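Local coordinates for uncharacterized protein (Leptospira interrogans serogroup Icterohaemorrhagiae serovar copenhageni, PDB 6OE6) that is of unknown function but is a putative lipoprotein of a pathogenic spirochaete, with a helix-free fold built on two beta sheets, at residues R129-Y135 / D144-K148; L105-L111 / E123-R129. One frame throughout, in Å; residues are numbered along the deposited sequence.

Contact 1: residues R129-Y135 / D144-K148; sequences RSTRTPY and DDIEK
A bidentate salt bridge joins the segments: Arg129 NE donates to Glu147 OE1 at 3.1 Å (180° at the hydrogen), and Arg129 NH2 to Glu147 OE2 at 2.9 Å. The m, t, p course of the Arg129 side chain also turns its guanidinium back on its own segment, where Arg129 NH1 and NH2 both donate to Thr133 O (2.9 and 2.7 Å), closing the turn through the inverse gamma turn at Thr131. Arg129 ends the last strand, 119-129; the rest lies in the C-terminal tail, which the bridge folds back on the strand's end. Glu147, curled with chi1 and chi2 both m, belongs to an Asx motif, in which Asp144 OD1 accepts from Glu147 N at 2.8 Å; residues 145-147 have helical angles but not a helix's regular bonding, and Lys148 N bonds Asp144 O at 2.9 Å. Ile146 CG2 packs on Thr133 CG2 and on Arg129 NH2, 3.8 Å from each. Tyr135, chi1 t, brings CD2 within 3.6 Å of Glu147 OE2. Ile47 of strand 47-49 touches both Arg129 and Tyr135.

Contact 2: residues L105-L111 / E123-R129; sequences LSPGKYL and EVEFLVR
Tyr110 lays its CB over the face of the Phe126 ring, 3.9 Å from the ring centroid and 20° off its normal, a CH-pi contact. With chi1 m and p respectively, the ring planes, 22° apart with centroids 5.5 Å apart, barely overlap. Tyr110 OH donates to Ser106 O at 2.6 Å, four residues back: with the Leu105-x-Pro107-Gly108-x-Tyr110 pattern this is a tyrosine corner, as in Greek-key beta-sandwich proteins. At Gly108 (phi/psi 159/-169) a CB would jam against the preceding carbonyl O. Strands 108-111 and 123-129 are parts of the two arms of an antiparallel hairpin, axes 4.8 Å apart at 154°; Leu105 to Pro107 lead in as loop. The hydrogen-bonded pairs use Gly108 N to Val128 O (2.9 Å) and Val128 N to Gly108 O (2.8 Å), then Tyr110 N to Phe126 O (2.9 Å) and Phe126 N to Tyr110 O (3.0 Å). Lys109-Leu127 and Leu111-Glu125 are non-hydrogen-bonded, Lys109 CG touching Leu127 CD2 at 3.5 Å. Leu105 CD1 abuts the Phe126 edge, 3.9 Å from CE1.

Arg129 belongs to both contacts: its backbone ends strand 119-129 in contact 2, while its side chain carries the salt bridge of contact 1. The chain thus runs from the hairpin straight into the C-terminal loop, and the two contact centres lie about 14 Å apart. Two packing points join them directly, Ser130 OG to Pro107 CG at 3.6 Å and Tyr135 CZ to Leu127 CD1 at 3.8 Å. The centre of contact 2 is about 8 Å, and that of contact 1 about 20 Å, from the centre of the chain. A bound sodium ion lies about 7 Å from the Leu105 side chain, too far for coordination; Leu79 and Asn82 form a sodium site in this structure.

Contact 1: residues R129-Y135 / D144-K148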
loop_
_atom_site.group_PDB
_atom_site.type_symbol
_atom_site.label_atom_id
_atom_site.label_comp_id
_atom_site.label_asym_id
_atom_site.label_seq_id
_atom_site.Cartn_x
_atom_site.Cartn_y
_atom_site.Cartn_z
ATOM N N ARG A 129 4.088 11.190 4.282
ATOM C CA ARG A 129 4.657 12.501 4.550
ATOM C C ARG A 129 4.471 12.915 6.003
ATOM O O ARG A 129 3.500 12.524 6.657
ATOM C CB ARG A 129 4.037 13.559 3.646
ATOM C CG ARG A 129 4.382 13.326 2.198
ATOM C CD ARG A 129 3.937 14.479 1.352
ATOM N NE ARG A 129 4.651 15.719 1.655
ATOM C CZ ARG A 129 4.112 16.764 2.278
ATOM N NH1 ARG A 129 2.847 16.728 2.679
ATOM N NH2 ARG A 129 4.838 17.853 2.491
ATOM N N SER A 130 5.422 13.702 6.500
ATOM C CA SER A 130 5.275 14.321 7.809
ATOM C C SER A 130 4.091 15.276 7.798
ATOM O O SER A 130 3.947 16.093 6.884
ATOM C CB SER A 130 6.545 15.078 8.195
ATOM O OG SER A 130 7.515 14.209 8.749
ATOM N N THR A 131 3.245 15.170 8.819
ATOM C CA THR A 131 2.080 16.036 8.947
ATOM C C THR A 131 2.499 17.480 9.207
ATOM O O THR A 131 2.305 18.002 10.311
ATOM C CB THR A 131 1.160 15.522 10.062
ATOM O OG1 THR A 131 1.945 15.030 11.156
ATOM C CG2 THR A 131 0.286 14.393 9.543
ATOM N N ARG A 132 3.072 18.130 8.186
ATOM C CA ARG A 132 3.547 19.507 8.278
ATOM C C ARG A 132 3.905 20.051 6.895
ATOM O O ARG A 132 4.998 19.773 6.387
ATOM C CB ARG A 132 4.758 19.597 9.213
ATOM N N THR A 133 2.974 20.823 6.288
ATOM C CA THR A 133 3.000 21.504 4.984
ATOM C C THR A 133 2.507 20.583 3.869
ATOM O O THR A 133 3.027 19.471 3.701
ATOM C CB THR A 133 4.394 22.040 4.632
ATOM O OG1 THR A 133 4.836 22.942 5.653
ATOM C CG2 THR A 133 4.368 22.774 3.287
ATOM N N PRO A 134 1.520 21.014 3.081
ATOM C CA PRO A 134 0.919 20.114 2.088
ATOM C C PRO A 134 1.819 19.852 0.886
ATOM O O PRO A 134 2.684 20.658 0.527
ATOM C CB PRO A 134 -0.360 20.851 1.670
ATOM C CG PRO A 134 -0.092 22.289 1.977
ATOM C CD PRO A 134 0.789 22.290 3.194
ATOM N N TYR A 135 1.586 18.696 0.262
ATOM C CA TYR A 135 2.311 18.257 -0.926
ATOM C C TYR A 135 1.554 18.726 -2.167
ATOM O O TYR A 135 0.418 18.299 -2.405
ATOM C CB TYR A 135 2.458 16.731 -0.918
ATOM C CG TYR A 135 3.389 16.144 -1.970
ATOM C CD1 TYR A 135 2.942 15.898 -3.266
ATOM C CD2 TYR A 135 4.704 15.813 -1.660
ATOM C CE1 TYR A 135 3.782 15.353 -4.225
ATOM C CE2 TYR A 135 5.552 15.268 -2.609
ATOM C CZ TYR A 135 5.086 15.040 -3.892
ATOM O OH TYR A 135 5.921 14.502 -4.844
ATOM N N ASP A 144 13.366 19.489 -2.533
ATOM C CA ASP A 144 13.035 20.861 -2.164
ATOM C C ASP A 144 13.093 21.044 -0.647
ATOM O O ASP A 144 13.251 20.089 0.118
ATOM C CB ASP A 144 11.664 21.283 -2.725
ATOM C CG ASP A 144 10.485 20.518 -2.120
ATOM O OD1 ASP A 144 10.288 20.540 -0.887
ATOM O OD2 ASP A 144 9.709 19.940 -2.903
ATOM N N ASP A 145 12.969 22.309 -0.221
ATOM C CA ASP A 145 13.138 22.651 1.191
ATOM C C ASP A 145 12.096 21.974 2.077
ATOM O O ASP A 145 12.395 21.622 3.224
ATOM C CB ASP A 145 13.071 24.169 1.386
ATOM C CG ASP A 145 14.281 24.904 0.809
ATOM O OD1 ASP A 145 15.110 24.273 0.119
ATOM O OD2 ASP A 145 14.398 26.124 1.052
ATOM N N ILE A 146 10.876 21.786 1.569
ATOM C CA ILE A 146 9.790 21.250 2.387
ATOM C C ILE A 146 9.919 19.735 2.542
ATOM O O ILE A 146 9.758 19.202 3.646
ATOM C CB ILE A 146 8.424 21.656 1.789
ATOM C CG1 ILE A 146 8.028 23.081 2.217
ATOM C CG2 ILE A 146 7.331 20.662 2.187
ATOM C CD1 ILE A 146 8.861 24.195 1.613
ATOM N N GLU A 147 10.224 19.020 1.452
ATOM C CA GLU A 147 10.334 17.563 1.510
ATOM C C GLU A 147 11.651 17.097 2.124
ATOM O O GLU A 147 11.680 16.062 2.799
ATOM C CB GLU A 147 10.177 16.960 0.113
ATOM C CG GLU A 147 8.892 17.350 -0.591
ATOM C CD GLU A 147 7.661 17.038 0.230
ATOM O OE1 GLU A 147 7.585 15.920 0.788
ATOM O OE2 GLU A 147 6.773 17.915 0.320
ATOM N N LYS A 148 12.740 17.829 1.897
ATOM C CA LYS A 148 14.045 17.450 2.438
ATOM C C LYS A 148 14.236 17.992 3.852
ATOM O O LYS A 148 14.481 17.231 4.790
ATOM C CB LYS A 148 15.169 17.946 1.525
#

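Contact 2: residues L105-L111 / E123-R129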
loop_
_atom_site.group_PDB
_atom_site.type_symbol
_atom_site.label_atom_id
_atom_site.label_comp_id
_atom_site.label_asym_id
_atom_site.label_seq_id
_atom_site.Cartn_x
_atom_site.Cartn_y
_atom_site.Cartn_z
ATOM N N LEU A 105 4.995 3.758 9.527
ATOM C CA LEU A 105 6.011 3.914 8.479
ATOM C C LEU A 105 6.680 5.283 8.586
ATOM O O LEU A 105 6.024 6.282 8.870
ATOM C CB LEU A 105 5.396 3.760 7.077
ATOM C CG LEU A 105 4.813 2.368 6.755
ATOM C CD1 LEU A 105 4.148 2.409 5.356
ATOM C CD2 LEU A 105 5.854 1.239 6.832
ATOM N N SER A 106 7.995 5.316 8.372
ATOM C CA SER A 106 8.714 6.585 8.292
ATOM C C SER A 106 8.286 7.335 7.029
ATOM O O SER A 106 7.887 6.715 6.035
ATOM C CB SER A 106 10.222 6.347 8.243
ATOM O OG SER A 106 10.670 5.779 9.463
ATOM N N PRO A 107 8.405 8.660 7.015
ATOM C CA PRO A 107 8.143 9.391 5.770
ATOM C C PRO A 107 9.015 8.850 4.647
ATOM O O PRO A 107 10.170 8.475 4.861
ATOM C CB PRO A 107 8.493 10.835 6.136
ATOM C CG PRO A 107 8.191 10.897 7.578
ATOM C CD PRO A 107 8.680 9.581 8.130
ATOM N N GLY A 108 8.431 8.740 3.463
ATOM C CA GLY A 108 9.183 8.266 2.318
ATOM C C GLY A 108 8.272 7.729 1.232
ATOM O O GLY A 108 7.061 7.907 1.254
ATOM N N LYS A 109 8.898 7.077 0.268
ATOM C CA LYS A 109 8.193 6.533 -0.881
ATOM C C LYS A 109 8.248 5.017 -0.784
ATOM O O LYS A 109 9.315 4.456 -0.524
ATOM C CB LYS A 109 8.845 7.035 -2.183
ATOM C CG LYS A 109 8.038 6.703 -3.443
ATOM C CD LYS A 109 8.562 7.511 -4.662
ATOM C CE LYS A 109 9.918 7.011 -5.136
ATOM N NZ LYS A 109 10.429 7.742 -6.354
ATOM N N TYR A 110 7.104 4.364 -1.005
ATOM C CA TYR A 110 6.954 2.929 -0.785
ATOM C C TYR A 110 6.326 2.258 -1.989
ATOM O O TYR A 110 5.556 2.872 -2.738
ATOM C CB TYR A 110 6.055 2.622 0.450
ATOM C CG TYR A 110 6.705 3.111 1.730
ATOM C CD1 TYR A 110 7.549 2.257 2.448
ATOM C CD2 TYR A 110 6.530 4.426 2.174
ATOM C CE1 TYR A 110 8.192 2.683 3.585
ATOM C CE2 TYR A 110 7.159 4.862 3.332
ATOM C CZ TYR A 110 7.987 3.966 4.030
ATOM O OH TYR A 110 8.637 4.362 5.172
ATOM N N LEU A 111 6.656 0.971 -2.142
ATOM C CA LEU A 111 6.177 0.134 -3.231
ATOM C C LEU A 111 5.627 -1.135 -2.607
ATOM O O LEU A 111 6.367 -1.882 -1.946
ATOM C CB LEU A 111 7.307 -0.196 -4.219
ATOM C CG LEU A 111 6.974 -1.127 -5.394
ATOM C CD1 LEU A 111 5.915 -0.475 -6.288
ATOM C CD2 LEU A 111 8.243 -1.482 -6.179
ATOM N N GLU A 123 1.265 -4.187 -8.370
ATOM C CA GLU A 123 2.070 -3.363 -7.482
ATOM C C GLU A 123 1.541 -1.939 -7.536
ATOM O O GLU A 123 0.866 -1.545 -8.486
ATOM C CB GLU A 123 3.559 -3.412 -7.862
ATOM C CG GLU A 123 3.894 -2.703 -9.152
ATOM C CD GLU A 123 5.304 -3.011 -9.621
ATOM O OE1 GLU A 123 5.611 -4.205 -9.827
ATOM O OE2 GLU A 123 6.101 -2.067 -9.771
ATOM N N VAL A 124 1.863 -1.172 -6.502
ATOM C CA VAL A 124 1.343 0.182 -6.336
ATOM C C VAL A 124 2.330 0.972 -5.483
ATOM O O VAL A 124 2.934 0.433 -4.547
ATOM C CB VAL A 124 -0.068 0.161 -5.699
ATOM C CG1 VAL A 124 -0.018 -0.453 -4.304
ATOM C CG2 VAL A 124 -0.681 1.578 -5.673
ATOM N N GLU A 125 2.516 2.242 -5.827
ATOM C CA GLU A 125 3.349 3.156 -5.052
ATOM C C GLU A 125 2.503 4.104 -4.201
ATOM O O GLU A 125 1.413 4.522 -4.603
ATOM C CB GLU A 125 4.240 3.984 -5.980
ATOM C CG GLU A 125 5.248 3.163 -6.756
ATOM C CD GLU A 125 6.035 4.012 -7.739
ATOM O OE1 GLU A 125 5.455 4.449 -8.761
ATOM O OE2 GLU A 125 7.225 4.248 -7.474
ATOM N N PHE A 126 3.044 4.489 -3.042
ATOM C CA PHE A 126 2.448 5.563 -2.251
ATOM C C PHE A 126 3.533 6.327 -1.490
ATOM O O PHE A 126 4.632 5.826 -1.268
ATOM C CB PHE A 126 1.358 5.031 -1.294
ATOM C CG PHE A 126 1.840 4.041 -0.254
ATOM C CD1 PHE A 126 2.379 4.496 0.943
ATOM C CD2 PHE A 126 1.709 2.649 -0.443
ATOM C CE1 PHE A 126 2.806 3.579 1.934
ATOM C CE2 PHE A 126 2.100 1.737 0.554
ATOM C CZ PHE A 126 2.665 2.205 1.733
ATOM N N LEU A 127 3.231 7.584 -1.144
ATOM C CA LEU A 127 4.113 8.422 -0.336
ATOM C C LEU A 127 3.574 8.498 1.089
ATOM O O LEU A 127 2.354 8.512 1.283
ATOM C CB LEU A 127 4.187 9.847 -0.891
ATOM C CG LEU A 127 4.780 10.029 -2.271
ATOM C CD1 LEU A 127 4.786 11.521 -2.610
ATOM C CD2 LEU A 127 6.174 9.464 -2.293
ATOM N N VAL A 128 4.486 8.551 2.072
ATOM C CA VAL A 128 4.171 8.890 3.470
ATOM C C VAL A 128 4.851 10.214 3.781
ATOM O O VAL A 128 6.061 10.362 3.567
ATOM C CB VAL A 128 4.648 7.806 4.450
ATOM C CG1 VAL A 128 4.343 8.223 5.900
ATOM C CG2 VAL A 128 3.975 6.479 4.121
ATOM N N ARG A 129 4.088 11.190 4.282
ATOM C CA ARG A 129 4.657 12.501 4.550
ATOM C C ARG A 129 4.471 12.915 6.003
ATOM O O ARG A 129 3.500 12.524 6.657
ATOM C CB ARG A 129 4.037 13.559 3.646
ATOM C CG ARG A 129 4.382 13.326 2.198
ATOM C CD ARG A 129 3.937 14.479 1.352
ATOM N NE ARG A 129 4.651 15.719 1.655
ATOM C CZ ARG A 129 4.112 16.764 2.278
ATOM N NH1 ARG A 129 2.847 16.728 2.679
ATOM N NH2 ARG A 129 4.838 17.853 2.491
#